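Local coordinates for protein rutinosidase (PDB 6I1A) that hydrolyses rutinosides as a secreted glycoside hydrolase of family 5, and may also act on beta-1,3-glucans, at residues Thr89-Trp100 with Met130-Pro140. Numbering follows the deposited sequence.
Sequences TVLRIPTTYAAW and MHIIIDTHSLP
Leu91, Ile93 and Thr95 each bond through both N-H and C=O to segment 130-140, in a parallel pairing whose short axes run 16° apart. Seven backbone hydrogen bonds, from His131 N to Thr89 O through His137 N to Thr95 O, join the strands. Asp135 O is gripped twice: Thr95 N lies 2.8 Å away, and Thr95 OG1 adds a second bond from above the carbonyl plane. That hydroxyl sits between its own N and carbonyl carbon (chi1 67°) and accepts a nearly straight, in-plane bond from Trp100 NE1.

On the face of Arg92 and Asp135, apolar contact (Val90 against Ile133) gives way to charge. The Asp135 carboxylate stacks over the Arg92 guanidinium, their planes 18° apart; OD2 lies 3.4 Å from NH2, a purely electrostatic salt bridge. OD2 also takes a 2.6 Å hydrogen bond from His137 ND1 on its syn side, while Pro94 CB covers one face of that imidazole, a CH-pi contact. Glu190, Glu303 and Asp264 form further salt bridges with the extended Arg92.

The opposite face is mostly apolar at its Leu91-Ile132 end, where CD1 meets CD1 side by side; from beyond the strands, Met130 SD touches Leu91 CG and Trp100 CZ2 packs 3.7 Å from Ile134 CG2. Further on, Ser138 OG accepts from Tyr97 N at 3.2 Å, and Pro140 CG rests over the centre of the Tyr97 ring, whose OH bonds Glu150.

With helix 113-128 between them, the strands form a beta-alpha-beta unit of the family 5 TIM barrel, the polar cluster lying toward their C-terminal ends, where such barrels carry their active sites.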
loop_
_atom_site.group_PDB
_atom_site.type_symbol
_atom_site.label_atom_id
_atom_site.label_comp_id
_atom_site.label_asym_id
_atom_site.label_seq_id
_atom_site.Cartn_x
_atom_site.Cartn_y
_atom_site.Cartn_z
ATOM N N THR A 89 -23.613 -17.761 9.336
ATOM C CA THR A 89 -24.926 -17.492 8.718
ATOM C C THR A 89 -24.820 -17.155 7.222
ATOM O O THR A 89 -25.871 -16.932 6.587
ATOM C CB THR A 89 -25.641 -16.333 9.378
ATOM O OG1 THR A 89 -24.881 -15.148 9.268
ATOM C CG2 THR A 89 -25.941 -16.612 10.835
ATOM N N VAL A 90 -23.625 -17.174 6.629
ATOM C CA VAL A 90 -23.425 -16.899 5.183
ATOM C C VAL A 90 -22.438 -17.901 4.631
ATOM O O VAL A 90 -21.397 -18.160 5.305
ATOM C CB VAL A 90 -22.872 -15.485 4.985
ATOM C CG1 VAL A 90 -22.579 -15.206 3.524
ATOM C CG2 VAL A 90 -23.824 -14.460 5.555
ATOM N N LEU A 91 -22.705 -18.449 3.462
ATOM C CA LEU A 91 -21.772 -19.316 2.746
ATOM C C LEU A 91 -21.400 -18.648 1.449
ATOM O O LEU A 91 -22.303 -18.373 0.641
ATOM C CB LEU A 91 -22.345 -20.707 2.475
ATOM C CG LEU A 91 -22.814 -21.508 3.698
ATOM C CD1 LEU A 91 -23.537 -22.775 3.295
ATOM C CD2 LEU A 91 -21.662 -21.808 4.622
ATOM N N ARG A 92 -20.131 -18.376 1.238
ATOM C CA ARG A 92 -19.650 -17.923 -0.079
ATOM C C ARG A 92 -19.098 -19.136 -0.775
ATOM O O ARG A 92 -18.248 -19.876 -0.200
ATOM C CB ARG A 92 -18.591 -16.851 0.061
ATOM C CG ARG A 92 -18.015 -16.409 -1.278
ATOM C CD ARG A 92 -17.251 -15.116 -1.182
ATOM N NE ARG A 92 -16.690 -14.581 -2.413
ATOM C CZ ARG A 92 -15.469 -14.783 -2.891
ATOM N NH1 ARG A 92 -14.601 -15.603 -2.287
ATOM N NH2 ARG A 92 -15.089 -14.091 -3.971
ATOM N N ILE A 93 -19.570 -19.444 -1.981
ATOM C CA ILE A 93 -19.264 -20.676 -2.693
ATOM C C ILE A 93 -18.577 -20.393 -4.015
ATOM O O ILE A 93 -19.253 -20.083 -5.032
ATOM C CB ILE A 93 -20.497 -21.597 -2.861
ATOM C CG1 ILE A 93 -21.286 -21.754 -1.572
ATOM C CG2 ILE A 93 -20.021 -22.901 -3.438
ATOM C CD1 ILE A 93 -22.485 -22.656 -1.645
ATOM N N PRO A 94 -17.240 -20.450 -4.072
ATOM C CA PRO A 94 -16.489 -20.281 -5.307
ATOM C C PRO A 94 -16.725 -21.480 -6.228
ATOM O O PRO A 94 -16.623 -22.631 -5.811
ATOM C CB PRO A 94 -15.020 -20.204 -4.858
ATOM C CG PRO A 94 -15.123 -19.778 -3.430
ATOM C CD PRO A 94 -16.346 -20.488 -2.891
ATOM N N THR A 95 -17.032 -21.176 -7.489
ATOM C CA THR A 95 -17.226 -22.186 -8.534
ATOM C C THR A 95 -16.323 -21.839 -9.713
ATOM O O THR A 95 -15.996 -20.649 -9.953
ATOM C CB THR A 95 -18.688 -22.241 -8.966
ATOM O OG1 THR A 95 -19.128 -21.043 -9.639
ATOM C CG2 THR A 95 -19.643 -22.511 -7.829
ATOM N N THR A 96 -15.945 -22.855 -10.497
ATOM C CA THR A 96 -15.347 -22.565 -11.813
ATOM C C THR A 96 -16.480 -22.252 -12.801
ATOM O O THR A 96 -17.609 -22.701 -12.614
ATOM C CB THR A 96 -14.488 -23.690 -12.355
ATOM O OG1 THR A 96 -15.364 -24.764 -12.741
ATOM C CG2 THR A 96 -13.481 -24.186 -11.331
ATOM N N TYR A 97 -16.145 -21.570 -13.869
ATOM C CA TYR A 97 -17.192 -21.317 -14.909
ATOM C C TYR A 97 -17.655 -22.654 -15.488
ATOM O O TYR A 97 -18.760 -22.703 -16.052
ATOM C CB TYR A 97 -16.747 -20.361 -16.016
ATOM C CG TYR A 97 -15.595 -20.826 -16.841
ATOM C CD1 TYR A 97 -15.781 -21.797 -17.830
ATOM C CD2 TYR A 97 -14.297 -20.365 -16.629
ATOM C CE1 TYR A 97 -14.743 -22.235 -18.607
ATOM C CE2 TYR A 97 -13.239 -20.836 -17.398
ATOM C CZ TYR A 97 -13.472 -21.767 -18.408
ATOM O OH TYR A 97 -12.421 -22.260 -19.142
ATOM N N ALA A 98 -16.804 -23.674 -15.463
ATOM C CA ALA A 98 -17.079 -24.976 -16.103
ATOM C C ALA A 98 -18.167 -25.715 -15.348
ATOM O O ALA A 98 -18.700 -26.735 -15.853
ATOM C CB ALA A 98 -15.816 -25.774 -16.210
ATOM N N ALA A 99 -18.540 -25.317 -14.133
ATOM C CA ALA A 99 -19.704 -25.851 -13.426
ATOM C C ALA A 99 -20.972 -25.499 -14.241
ATOM O O ALA A 99 -22.023 -26.177 -14.075
ATOM C CB ALA A 99 -19.781 -25.281 -12.039
ATOM N N TRP A 100 -20.915 -24.394 -14.971
ATOM C CA TRP A 100 -22.100 -23.700 -15.516
ATOM C C TRP A 100 -22.211 -23.924 -17.007
ATOM O O TRP A 100 -23.374 -24.004 -17.523
ATOM C CB TRP A 100 -22.088 -22.212 -15.127
ATOM C CG TRP A 100 -22.009 -22.023 -13.642
ATOM C CD1 TRP A 100 -20.880 -21.727 -12.916
ATOM C CD2 TRP A 100 -23.068 -22.175 -12.694
ATOM N NE1 TRP A 100 -21.186 -21.665 -11.604
ATOM C CE2 TRP A 100 -22.517 -21.937 -11.421
ATOM C CE3 TRP A 100 -24.444 -22.438 -12.782
ATOM C CZ2 TRP A 100 -23.302 -21.990 -10.267
ATOM C CZ3 TRP A 100 -25.189 -22.497 -11.638
ATOM C CH2 TRP A 100 -24.623 -22.271 -10.388
ATOM N N MET A 130 -29.339 -19.855 6.163
ATOM C CA MET A 130 -28.084 -19.179 5.727
ATOM C C MET A 130 -28.330 -18.440 4.394
ATOM O O MET A 130 -29.180 -18.909 3.586
ATOM C CB MET A 130 -26.937 -20.157 5.550
ATOM C CG MET A 130 -26.525 -20.825 6.882
ATOM S SD MET A 130 -24.929 -21.569 6.728
ATOM C CE MET A 130 -24.832 -22.445 8.307
ATOM N N HIS A 131 -27.561 -17.377 4.170
ATOM C CA HIS A 131 -27.522 -16.669 2.848
ATOM C C HIS A 131 -26.391 -17.261 2.023
ATOM O O HIS A 131 -25.353 -17.579 2.633
ATOM C CB HIS A 131 -27.391 -15.160 3.033
ATOM C CG HIS A 131 -27.669 -14.360 1.784
ATOM N ND1 HIS A 131 -28.936 -14.196 1.280
ATOM C CD2 HIS A 131 -26.806 -13.808 0.869
ATOM C CE1 HIS A 131 -28.854 -13.487 0.158
ATOM N NE2 HIS A 131 -27.596 -13.269 -0.125
ATOM N N ILE A 132 -26.583 -17.430 0.732
ATOM C CA ILE A 132 -25.642 -18.083 -0.170
ATOM C C ILE A 132 -25.121 -17.053 -1.159
ATOM O O ILE A 132 -25.938 -16.500 -1.921
ATOM C CB ILE A 132 -26.266 -19.278 -0.891
ATOM C CG1 ILE A 132 -27.014 -20.235 0.055
ATOM C CG2 ILE A 132 -25.239 -19.989 -1.702
ATOM C CD1 ILE A 132 -26.105 -20.979 1.048
ATOM N N ILE A 133 -23.818 -16.894 -1.248
ATOM C CA ILE A 133 -23.183 -16.120 -2.339
ATOM C C ILE A 133 -22.626 -17.087 -3.376
ATOM O O ILE A 133 -21.758 -17.898 -3.029
ATOM C CB ILE A 133 -22.067 -15.218 -1.852
ATOM C CG1 ILE A 133 -22.577 -14.213 -0.819
ATOM C CG2 ILE A 133 -21.319 -14.518 -2.996
ATOM C CD1 ILE A 133 -21.473 -13.632 0.044
ATOM N N ILE A 134 -23.139 -17.082 -4.615
ATOM C CA ILE A 134 -22.615 -17.923 -5.685
ATOM C C ILE A 134 -21.578 -17.096 -6.462
ATOM O O ILE A 134 -21.939 -16.037 -7.032
ATOM C CB ILE A 134 -23.699 -18.497 -6.621
ATOM C CG1 ILE A 134 -24.718 -19.333 -5.848
ATOM C CG2 ILE A 134 -23.027 -19.271 -7.743
ATOM C CD1 ILE A 134 -25.900 -19.752 -6.706
ATOM N N ASP A 135 -20.317 -17.506 -6.418
ATOM C CA ASP A 135 -19.210 -16.782 -7.042
ATOM C C ASP A 135 -18.709 -17.551 -8.258
ATOM O O ASP A 135 -18.288 -18.719 -8.131
ATOM C CB ASP A 135 -18.141 -16.625 -5.952
ATOM C CG ASP A 135 -16.734 -16.417 -6.450
ATOM O OD1 ASP A 135 -16.483 -15.763 -7.475
ATOM O OD2 ASP A 135 -15.834 -16.880 -5.679
ATOM N N THR A 136 -18.707 -16.916 -9.428
ATOM C CA THR A 136 -18.044 -17.461 -10.616
ATOM C C THR A 136 -16.572 -17.047 -10.558
ATOM O O THR A 136 -16.237 -15.932 -11.019
ATOM C CB THR A 136 -18.785 -17.087 -11.906
ATOM O OG1 THR A 136 -18.921 -15.683 -11.976
ATOM C CG2 THR A 136 -20.167 -17.690 -11.879
ATOM N N HIS A 137 -15.759 -17.888 -9.902
ATOM C CA HIS A 137 -14.392 -17.531 -9.513
ATOM C C HIS A 137 -13.480 -17.366 -10.714
ATOM O O HIS A 137 -12.599 -16.483 -10.710
ATOM C CB HIS A 137 -13.889 -18.640 -8.575
ATOM C CG HIS A 137 -12.977 -18.193 -7.484
ATOM N ND1 HIS A 137 -13.393 -17.303 -6.544
ATOM C CD2 HIS A 137 -11.763 -18.680 -7.090
ATOM C CE1 HIS A 137 -12.427 -17.189 -5.651
ATOM N NE2 HIS A 137 -11.428 -18.006 -5.940
ATOM N N SER A 138 -13.724 -18.170 -11.753
ATOM C CA SER A 138 -13.059 -18.052 -13.057
ATOM C C SER A 138 -14.087 -17.669 -14.121
ATOM O O SER A 138 -15.266 -18.010 -13.968
ATOM C CB SER A 138 -12.374 -19.349 -13.461
ATOM O OG SER A 138 -13.183 -20.483 -13.190
ATOM N N LEU A 139 -13.599 -17.064 -15.186
ATOM C CA LEU A 139 -14.441 -16.819 -16.400
ATOM C C LEU A 139 -13.625 -17.250 -17.608
ATOM O O LEU A 139 -12.399 -17.318 -17.581
ATOM C CB LEU A 139 -14.831 -15.351 -16.533
ATOM C CG LEU A 139 -15.740 -14.802 -15.439
ATOM C CD1 LEU A 139 -15.921 -13.300 -15.607
ATOM C CD2 LEU A 139 -17.083 -15.545 -15.422
ATOM N N PRO A 140 -14.327 -17.600 -18.721
ATOM C CA PRO A 140 -13.666 -18.047 -19.927
ATOM C C PRO A 140 -12.553 -17.113 -20.384
ATOM O O PRO A 140 -12.726 -15.890 -20.443
ATOM C CB PRO A 140 -14.825 -18.149 -20.944
ATOM C CG PRO A 140 -16.030 -18.490 -20.065
ATOM C CD PRO A 140 -15.796 -17.653 -18.824
#